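Long-range contacts in protein SSD1 (PDB 7AM1), which binds untranslated regions of messenger RNA and represses translation, as a non-enzymatic member of the RNase II family of ribonucleases: residues D152-S157 with R758-Q763; L739-S744 with Q881-L886. All blocks are in the same frame, centred on the assembly; numbering follows the deposited sequence.

Contact 1. Residues D152-S157 with R758-Q763; sequences DSDSLS and RVHGDQ
Asp154 and His760 are the closest backbone approach, with CA atoms 7.4 Å apart, so the two segments meet through side chains. Residues 152-157 form a loop without regular structure. Residues 758-760 end the edge strand 755-760, and a short 3-10 turn follows at 761-763. Gln763 N bonds to His760 O.

The main tie is a His-carboxylate hydrogen bond. His760 ND1 donates to Asp154 OD2 over 2.7 Å, at an N-H...O angle of 163°. The oxygen uses its syn lone pair, and the carboxylate and ring planes lie only 9° apart. Asp154 CG sits between the backbone N and the carbonyl carbon (chi1 59°), at the ring edge. His760 NE2 is held by Glu185, so both ring nitrogens are engaged.

The strand belongs to the antiparallel sheet of the DIS3L2-like C-terminal region, where the loop reaches it from far earlier in the chain. A water bridges Asp154 OD2 and Asp762 N. The Asp762 carboxylate lies close by, with its OD2 4.1 Å from Asp154 OD2. Arg173 makes a salt bridge to Asp762 and probably eases this repulsion. Ser155 packs over one face of the Arg758 guanidinium, its CB 3.7 Å from NH1. Ser155 OG is 3.2 Å from Arg758 NH1, too poorly angled for a hydrogen bond. Arg758 NE is salt-bridged to Asp747, its strongest polar partner. Ser153 OG accepts from Ser155 N in an ST turn.

Contact 2. Residues L739-S744 with Q881-L886; sequences LQVYES and QEIHEL
The Gln740 amide and the Glu885 carboxylate meet across this contact, their planes 33° apart. Gln740 NE2 lies 3.2 Å from Glu885 OE2, but the angle is too poor for a hydrogen bond. His884 points away from residues 739-744, and its ring has Glu882 OE1 at its edge, in plane. NE2 donates to that oxygen at 175°, although the oxygen is met from above the carboxylate plane.

The contact joins the ends of two strands from different antiparallel sheets in the C-terminal region, a family of the OB clan. Leu739 and Gln740 both pair with Asp747, a classic beta bulge.

Glu885 reaches across to the bulge. Its CG is anti to the carbonyl carbon, and the chain beyond is extended. OE2 accepts a weak hydrogen bond from Val741 N at 3.5 Å. The stronger partner of OE2 is Arg776, through a salt bridge. OE1 takes a hydrogen bond from a water, which in turn accepts one from Gln740 NE2. That NE2 also donates to Leu739 O over 2.8 Å, with the Gln740 chain bent back at chi2 (-68°). The amide nitrogen is thus gripped by a carbonyl and a water. An alanine in place of Gln740 removes the amide, and would probably leave the bridging water and Leu739 O without this donor and the Glu885 carboxylate held less firmly on one side.

Phe595 of helix 582-595 packs against Gln740, Glu885 and Leu886. Beside the polar group the contact is apolar. Val741 CG2 sits 4.2 Å from Ile883 CG2 and 3.7 Å from Glu885 CG.

The centres of the two contacts lie about 11 Å apart, on the same side of the chain's centre. Along the chain their segments alternate: 152-157, 739-744, 758-763, 881-886. Contacts 1 and 2 share the antiparallel sheet that holds strands 732-741, 745-750 and 755-760. Contact 1 is at its edge strand; contact 2 joins it to strand 878-884 of a second sheet. They also touch directly. Gly761 N and Ser744 O are 2.9 Å apart, probably hydrogen-bonded. Ser744 N probably bonds to Asp154 O as well. The two contacts thus tie an early loop to the two C-terminal sheets, one of which also takes in strand 167-168, and to helix 582-595.

Contact 1. Residues D152-S157 with R758-Q763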
ATOM      1  N   ASP A 152      -2.879 -28.066  -1.281  1.00 85.68           N
ATOM      2  CA  ASP A 152      -1.975 -27.787  -2.389  1.00 77.59           C
ATOM      3  C   ASP A 152      -0.874 -26.804  -2.015  1.00 70.32           C
ATOM      4  O   ASP A 152      -0.027 -26.491  -2.859  1.00 65.71           O
ATOM      5  CB  ASP A 152      -2.756 -27.237  -3.588  1.00 79.06           C
ATOM      6  CG  ASP A 152      -3.424 -28.327  -4.401  1.00 83.96           C
ATOM      7  OD1 ASP A 152      -2.901 -29.463  -4.423  1.00 85.70           O
ATOM      8  OD2 ASP A 152      -4.468 -28.048  -5.028  1.00 85.25           O
ATOM      9  N   SER A 153      -0.863 -26.314  -0.782  1.00 69.86           N
ATOM     10  CA  SER A 153       0.103 -25.315  -0.355  1.00 67.13           C
ATOM     11  C   SER A 153       1.353 -25.975   0.210  1.00 62.66           C
ATOM     12  O   SER A 153       1.275 -26.962   0.948  1.00 61.41           O
ATOM     13  CB  SER A 153      -0.520 -24.394   0.696  1.00 68.59           C
ATOM     14  OG  SER A 153       0.445 -23.524   1.257  1.00 68.11           O
ATOM     15  N   ASP A 154       2.512 -25.421  -0.147  1.00 58.08           N
ATOM     16  CA  ASP A 154       3.787 -25.862   0.395  1.00 54.52           C
ATOM     17  C   ASP A 154       4.260 -24.980   1.549  1.00 53.27           C
ATOM     18  O   ASP A 154       5.444 -25.011   1.902  1.00 51.08           O
ATOM     19  CB  ASP A 154       4.841 -25.914  -0.716  1.00 50.60           C
ATOM     20  CG  ASP A 154       5.064 -24.568  -1.391  1.00 46.48           C
ATOM     21  OD1 ASP A 154       4.329 -23.600  -1.093  1.00 44.77           O
ATOM     22  OD2 ASP A 154       5.986 -24.484  -2.230  1.00 44.74           O
ATOM     23  N   SER A 155       3.356 -24.200   2.145  1.00 55.52           N
ATOM     24  CA  SER A 155       3.690 -23.294   3.242  1.00 58.52           C
ATOM     25  C   SER A 155       2.649 -23.386   4.349  1.00 62.72           C
ATOM     26  O   SER A 155       2.218 -22.370   4.904  1.00 60.83           O
ATOM     27  CB  SER A 155       3.806 -21.850   2.754  1.00 56.85           C
ATOM     28  OG  SER A 155       2.553 -21.374   2.298  1.00 57.18           O
ATOM     29  N   LEU A 156       2.245 -24.608   4.706  1.00 69.54           N
ATOM     30  CA  LEU A 156       1.202 -24.778   5.712  1.00 74.72           C
ATOM     31  C   LEU A 156       1.717 -24.598   7.135  1.00 79.99           C
ATOM     32  O   LEU A 156       0.963 -24.143   8.003  1.00 82.05           O
ATOM     33  CB  LEU A 156       0.563 -26.161   5.575  1.00 74.86           C
ATOM     34  CG  LEU A 156      -0.161 -26.436   4.258  1.00 73.97           C
ATOM     35  CD1 LEU A 156      -0.659 -27.871   4.225  1.00 75.91           C
ATOM     36  CD2 LEU A 156      -1.313 -25.464   4.050  1.00 72.89           C
ATOM     37  N   SER A 157       2.974 -24.938   7.397  1.00 79.85           N
ATOM     38  CA  SER A 157       3.516 -24.839   8.749  1.00 80.91           C
ATOM     39  C   SER A 157       3.755 -23.384   9.148  1.00 78.86           C
ATOM     40  O   SER A 157       2.830 -22.679   9.553  1.00 77.89           O
ATOM     41  CB  SER A 157       4.820 -25.632   8.858  1.00 82.03           C
ATOM     42  N   ARG A 758       8.896 -15.608  -1.623  1.00 36.00           N
ATOM     43  CA  ARG A 758       8.902 -16.960  -1.085  1.00 36.78           C
ATOM     44  C   ARG A 758       9.725 -17.893  -1.961  1.00 37.00           C
ATOM     45  O   ARG A 758       9.487 -17.994  -3.170  1.00 34.98           O
ATOM     46  CB  ARG A 758       7.469 -17.484  -0.962  1.00 37.73           C
ATOM     47  CG  ARG A 758       7.361 -18.925  -0.491  1.00 37.81           C
ATOM     48  CD  ARG A 758       5.947 -19.234  -0.031  1.00 37.82           C
ATOM     49  NE  ARG A 758       5.582 -18.385   1.102  1.00 37.28           N
ATOM     50  CZ  ARG A 758       4.338 -18.133   1.490  1.00 36.77           C
ATOM     51  NH1 ARG A 758       3.309 -18.664   0.840  1.00 38.40           N
ATOM     52  NH2 ARG A 758       4.125 -17.348   2.535  1.00 34.90           N
ATOM     53  N   VAL A 759      10.680 -18.581  -1.340  1.00 38.10           N
ATOM     54  CA  VAL A 759      11.437 -19.644  -1.989  1.00 37.42           C
ATOM     55  C   VAL A 759      10.653 -20.941  -1.851  1.00 37.55           C
ATOM     56  O   VAL A 759      10.272 -21.333  -0.740  1.00 37.65           O
ATOM     57  CB  VAL A 759      12.838 -19.781  -1.372  1.00 37.11           C
ATOM     58  CG1 VAL A 759      13.583 -20.954  -2.005  1.00 35.62           C
ATOM     59  CG2 VAL A 759      13.626 -18.482  -1.533  1.00 36.67           C
ATOM     60  N   HIS A 760      10.392 -21.598  -2.977  1.00 36.57           N
ATOM     61  CA  HIS A 760       9.634 -22.842  -3.005  1.00 38.17           C
ATOM     62  C   HIS A 760      10.566 -24.027  -3.228  1.00 38.04           C
ATOM     63  O   HIS A 760      11.376 -24.020  -4.162  1.00 37.50           O
ATOM     64  CB  HIS A 760       8.571 -22.795  -4.101  1.00 39.73           C
ATOM     65  CG  HIS A 760       7.526 -21.754  -3.870  1.00 40.03           C
ATOM     66  ND1 HIS A 760       6.424 -21.973  -3.072  1.00 40.24           N
ATOM     67  CD2 HIS A 760       7.430 -20.476  -4.305  1.00 39.87           C
ATOM     68  CE1 HIS A 760       5.685 -20.879  -3.039  1.00 40.32           C
ATOM     69  NE2 HIS A 760       6.273 -19.956  -3.777  1.00 39.82           N
ATOM     70  N   GLY A 761      10.438 -25.045  -2.376  1.00 38.75           N
ATOM     71  CA  GLY A 761      11.279 -26.222  -2.516  1.00 39.98           C
ATOM     72  C   GLY A 761      11.107 -26.905  -3.859  1.00 39.82           C
ATOM     73  O   GLY A 761      12.070 -27.428  -4.426  1.00 40.47           O
ATOM     74  N   ASP A 762       9.882 -26.911  -4.388  1.00 38.45           N
ATOM     75  CA  ASP A 762       9.610 -27.579  -5.654  1.00 39.63           C
ATOM     76  C   ASP A 762      10.111 -26.795  -6.859  1.00 39.61           C
ATOM     77  O   ASP A 762       9.810 -27.172  -7.993  1.00 39.61           O
ATOM     78  CB  ASP A 762       8.111 -27.859  -5.798  1.00 40.52           C
ATOM     79  CG  ASP A 762       7.279 -26.596  -5.871  1.00 40.59           C
ATOM     80  OD1 ASP A 762       7.854 -25.505  -6.066  1.00 40.00           O
ATOM     81  OD2 ASP A 762       6.041 -26.703  -5.726  1.00 41.11           O
ATOM     82  N   GLN A 763      10.841 -25.702  -6.647  1.00 40.73           N
ATOM     83  CA  GLN A 763      11.518 -25.006  -7.736  1.00 40.30           C
ATOM     84  C   GLN A 763      13.030 -25.054  -7.567  1.00 39.07           C
ATOM     85  O   GLN A 763      13.754 -24.409  -8.337  1.00 39.63           O
ATOM     86  CB  GLN A 763      11.014 -23.567  -7.837  1.00 41.64           C
ATOM     87  CG  GLN A 763       9.572 -23.506  -8.332  1.00 45.39           C
ATOM     88  CD  GLN A 763       9.029 -22.099  -8.415  1.00 48.97           C
ATOM     89  OE1 GLN A 763       9.194 -21.302  -7.490  1.00 49.64           O
ATOM     90  NE2 GLN A 763       8.365 -21.786  -9.524  1.00 50.69           N
TER
HETATM   91  O   HOH W   1       7.574 -26.687  -2.564  1.00 41.07           O

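Contact 2. Residues L739-S744 with Q881-L886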
ATOM      1  N   LEU A 739      12.626 -14.603   6.819  1.00 40.15           N
ATOM      2  CA  LEU A 739      11.605 -14.048   7.700  1.00 39.65           C
ATOM      3  C   LEU A 739      10.705 -15.114   8.308  1.00 40.26           C
ATOM      4  O   LEU A 739      10.353 -15.018   9.489  1.00 40.18           O
ATOM      5  CB  LEU A 739      10.759 -13.030   6.930  1.00 39.85           C
ATOM      6  CG  LEU A 739       9.820 -12.137   7.741  1.00 42.14           C
ATOM      7  CD1 LEU A 739      10.568 -11.415   8.844  1.00 43.58           C
ATOM      8  CD2 LEU A 739       9.135 -11.132   6.822  1.00 42.45           C
ATOM      9  N   GLN A 740      10.333 -16.130   7.528  1.00 39.63           N
ATOM     10  CA  GLN A 740       9.502 -17.226   8.002  1.00 41.07           C
ATOM     11  C   GLN A 740       9.940 -18.512   7.313  1.00 42.67           C
ATOM     12  O   GLN A 740      10.314 -18.500   6.137  1.00 40.67           O
ATOM     13  CB  GLN A 740       8.012 -16.974   7.725  1.00 41.45           C
ATOM     14  CG  GLN A 740       7.341 -15.951   8.646  1.00 42.82           C
ATOM     15  CD  GLN A 740       7.216 -16.441  10.078  1.00 44.22           C
ATOM     16  OE1 GLN A 740       6.315 -17.210  10.412  1.00 44.98           O
ATOM     17  NE2 GLN A 740       8.130 -16.003  10.927  1.00 44.80           N
ATOM     18  N   VAL A 741       9.868 -19.618   8.044  1.00 47.66           N
ATOM     19  CA  VAL A 741      10.201 -20.934   7.516  1.00 50.06           C
ATOM     20  C   VAL A 741       8.950 -21.799   7.545  1.00 48.27           C
ATOM     21  O   VAL A 741       8.176 -21.764   8.507  1.00 49.85           O
ATOM     22  CB  VAL A 741      11.344 -21.593   8.316  1.00 55.01           C
ATOM     23  CG1 VAL A 741      11.584 -23.010   7.835  1.00 56.97           C
ATOM     24  CG2 VAL A 741      12.618 -20.777   8.180  1.00 55.83           C
ATOM     25  N   TYR A 742       8.751 -22.565   6.478  1.00 43.34           N
ATOM     26  CA  TYR A 742       7.619 -23.466   6.357  1.00 43.40           C
ATOM     27  C   TYR A 742       8.132 -24.857   6.001  1.00 46.11           C
ATOM     28  O   TYR A 742       9.336 -25.081   5.845  1.00 44.79           O
ATOM     29  CB  TYR A 742       6.620 -22.962   5.308  1.00 41.40           C
ATOM     30  CG  TYR A 742       6.248 -21.502   5.460  1.00 42.07           C
ATOM     31  CD1 TYR A 742       5.385 -21.083   6.464  1.00 43.39           C
ATOM     32  CD2 TYR A 742       6.766 -20.541   4.601  1.00 41.67           C
ATOM     33  CE1 TYR A 742       5.042 -19.743   6.605  1.00 43.42           C
ATOM     34  CE2 TYR A 742       6.433 -19.205   4.731  1.00 41.28           C
ATOM     35  CZ  TYR A 742       5.568 -18.810   5.733  1.00 42.10           C
ATOM     36  OH  TYR A 742       5.239 -17.478   5.864  1.00 41.10           O
ATOM     37  N   GLU A 743       7.195 -25.797   5.863  1.00 52.48           N
ATOM     38  CA  GLU A 743       7.551 -27.193   5.638  1.00 57.23           C
ATOM     39  C   GLU A 743       8.251 -27.410   4.298  1.00 53.73           C
ATOM     40  O   GLU A 743       9.119 -28.286   4.190  1.00 55.87           O
ATOM     41  CB  GLU A 743       6.292 -28.058   5.739  1.00 64.72           C
ATOM     42  CG  GLU A 743       5.177 -27.654   4.791  1.00 70.17           C
ATOM     43  CD  GLU A 743       4.061 -28.675   4.746  1.00 76.71           C
ATOM     44  OE1 GLU A 743       4.079 -29.612   5.577  1.00 79.63           O
ATOM     45  OE2 GLU A 743       3.169 -28.540   3.880  1.00 78.88           O
ATOM     46  N   SER A 744       7.894 -26.644   3.264  1.00 46.62           N
ATOM     47  CA  SER A 744       8.494 -26.859   1.950  1.00 43.33           C
ATOM     48  C   SER A 744       8.800 -25.536   1.253  1.00 40.35           C
ATOM     49  O   SER A 744       8.928 -25.504   0.024  1.00 39.19           O
ATOM     50  CB  SER A 744       7.568 -27.754   1.105  1.00 43.86           C
ATOM     51  OG  SER A 744       8.070 -27.971  -0.204  1.00 44.15           O
ATOM     52  N   GLN A 881      21.507 -28.126   3.746  1.00 46.32           N
ATOM     53  CA  GLN A 881      21.570 -26.712   4.094  1.00 46.37           C
ATOM     54  C   GLN A 881      20.472 -26.416   5.108  1.00 47.71           C
ATOM     55  O   GLN A 881      19.317 -26.805   4.902  1.00 45.75           O
ATOM     56  CB  GLN A 881      21.397 -25.813   2.864  1.00 44.22           C
ATOM     57  CG  GLN A 881      21.497 -24.325   3.184  1.00 43.52           C
ATOM     58  CD  GLN A 881      21.185 -23.441   1.992  1.00 41.18           C
ATOM     59  OE1 GLN A 881      20.757 -23.923   0.944  1.00 39.49           O
ATOM     60  NE2 GLN A 881      21.392 -22.137   2.151  1.00 40.57           N
ATOM     61  N   GLU A 882      20.833 -25.738   6.196  1.00 52.12           N
ATOM     62  CA  GLU A 882      19.871 -25.345   7.216  1.00 54.57           C
ATOM     63  C   GLU A 882      19.348 -23.943   6.923  1.00 51.06           C
ATOM     64  O   GLU A 882      20.131 -23.020   6.676  1.00 50.77           O
ATOM     65  CB  GLU A 882      20.498 -25.376   8.610  1.00 59.43           C
ATOM     66  CG  GLU A 882      21.231 -26.656   8.949  1.00 63.36           C
ATOM     67  CD  GLU A 882      21.722 -26.672  10.385  1.00 67.20           C
ATOM     68  OE1 GLU A 882      21.767 -25.589  11.012  1.00 68.37           O
ATOM     69  OE2 GLU A 882      22.066 -27.765  10.884  1.00 69.26           O
ATOM     70  N   ILE A 883      18.027 -23.794   6.948  1.00 48.30           N
ATOM     71  CA  ILE A 883      17.362 -22.507   6.778  1.00 45.96           C
ATOM     72  C   ILE A 883      16.750 -22.124   8.121  1.00 47.45           C
ATOM     73  O   ILE A 883      15.852 -22.813   8.622  1.00 48.28           O
ATOM     74  CB  ILE A 883      16.291 -22.564   5.676  1.00 44.40           C
ATOM     75  CG1 ILE A 883      16.852 -23.185   4.388  1.00 44.00           C
ATOM     76  CG2 ILE A 883      15.746 -21.175   5.390  1.00 43.54           C
ATOM     77  CD1 ILE A 883      17.946 -22.370   3.731  1.00 43.72           C
ATOM     78  N   HIS A 884      17.234 -21.025   8.699  1.00 47.57           N
ATOM     79  CA  HIS A 884      16.773 -20.529   9.986  1.00 48.80           C
ATOM     80  C   HIS A 884      16.129 -19.161   9.816  1.00 47.18           C
ATOM     81  O   HIS A 884      16.540 -18.366   8.968  1.00 46.28           O
ATOM     82  CB  HIS A 884      17.924 -20.387  10.996  1.00 51.12           C
ATOM     83  CG  HIS A 884      18.596 -21.673  11.352  1.00 53.57           C
ATOM     84  ND1 HIS A 884      18.314 -22.361  12.512  1.00 55.21           N
ATOM     85  CD2 HIS A 884      19.552 -22.388  10.714  1.00 54.19           C
ATOM     86  CE1 HIS A 884      19.059 -23.451  12.567  1.00 56.57           C
ATOM     87  NE2 HIS A 884      19.819 -23.491  11.488  1.00 55.66           N
ATOM     88  N   GLU A 885      15.137 -18.873  10.652  1.00 47.83           N
ATOM     89  CA  GLU A 885      14.521 -17.554  10.621  1.00 46.17           C
ATOM     90  C   GLU A 885      15.541 -16.498  11.035  1.00 43.65           C
ATOM     91  O   GLU A 885      16.324 -16.697  11.967  1.00 44.38           O
ATOM     92  CB  GLU A 885      13.291 -17.526  11.530  1.00 49.31           C
ATOM     93  CG  GLU A 885      12.139 -18.353  10.970  1.00 52.64           C
ATOM     94  CD  GLU A 885      10.934 -18.435  11.889  1.00 56.26           C
ATOM     95  OE1 GLU A 885      11.090 -18.255  13.116  1.00 58.08           O
ATOM     96  OE2 GLU A 885       9.826 -18.693  11.371  1.00 56.87           O
ATOM     97  N   LEU A 886      15.556 -15.388  10.298  1.00 40.76           N
ATOM     98  CA  LEU A 886      16.442 -14.244  10.508  1.00 42.66           C
ATOM     99  C   LEU A 886      17.890 -14.530  10.128  1.00 44.79           C
ATOM    100  O   LEU A 886      18.765 -13.697  10.397  1.00 45.56           O
ATOM    101  CB  LEU A 886      16.385 -13.728  11.953  1.00 43.70           C
ATOM    102  CG  LEU A 886      15.005 -13.226  12.392  1.00 44.27           C
ATOM    103  CD1 LEU A 886      15.063 -12.555  13.759  1.00 47.12           C
ATOM    104  CD2 LEU A 886      14.414 -12.266  11.361  1.00 41.72           C
TER
HETATM  105  O   HOH W   2       8.516 -16.995  13.748  1.00 54.63           O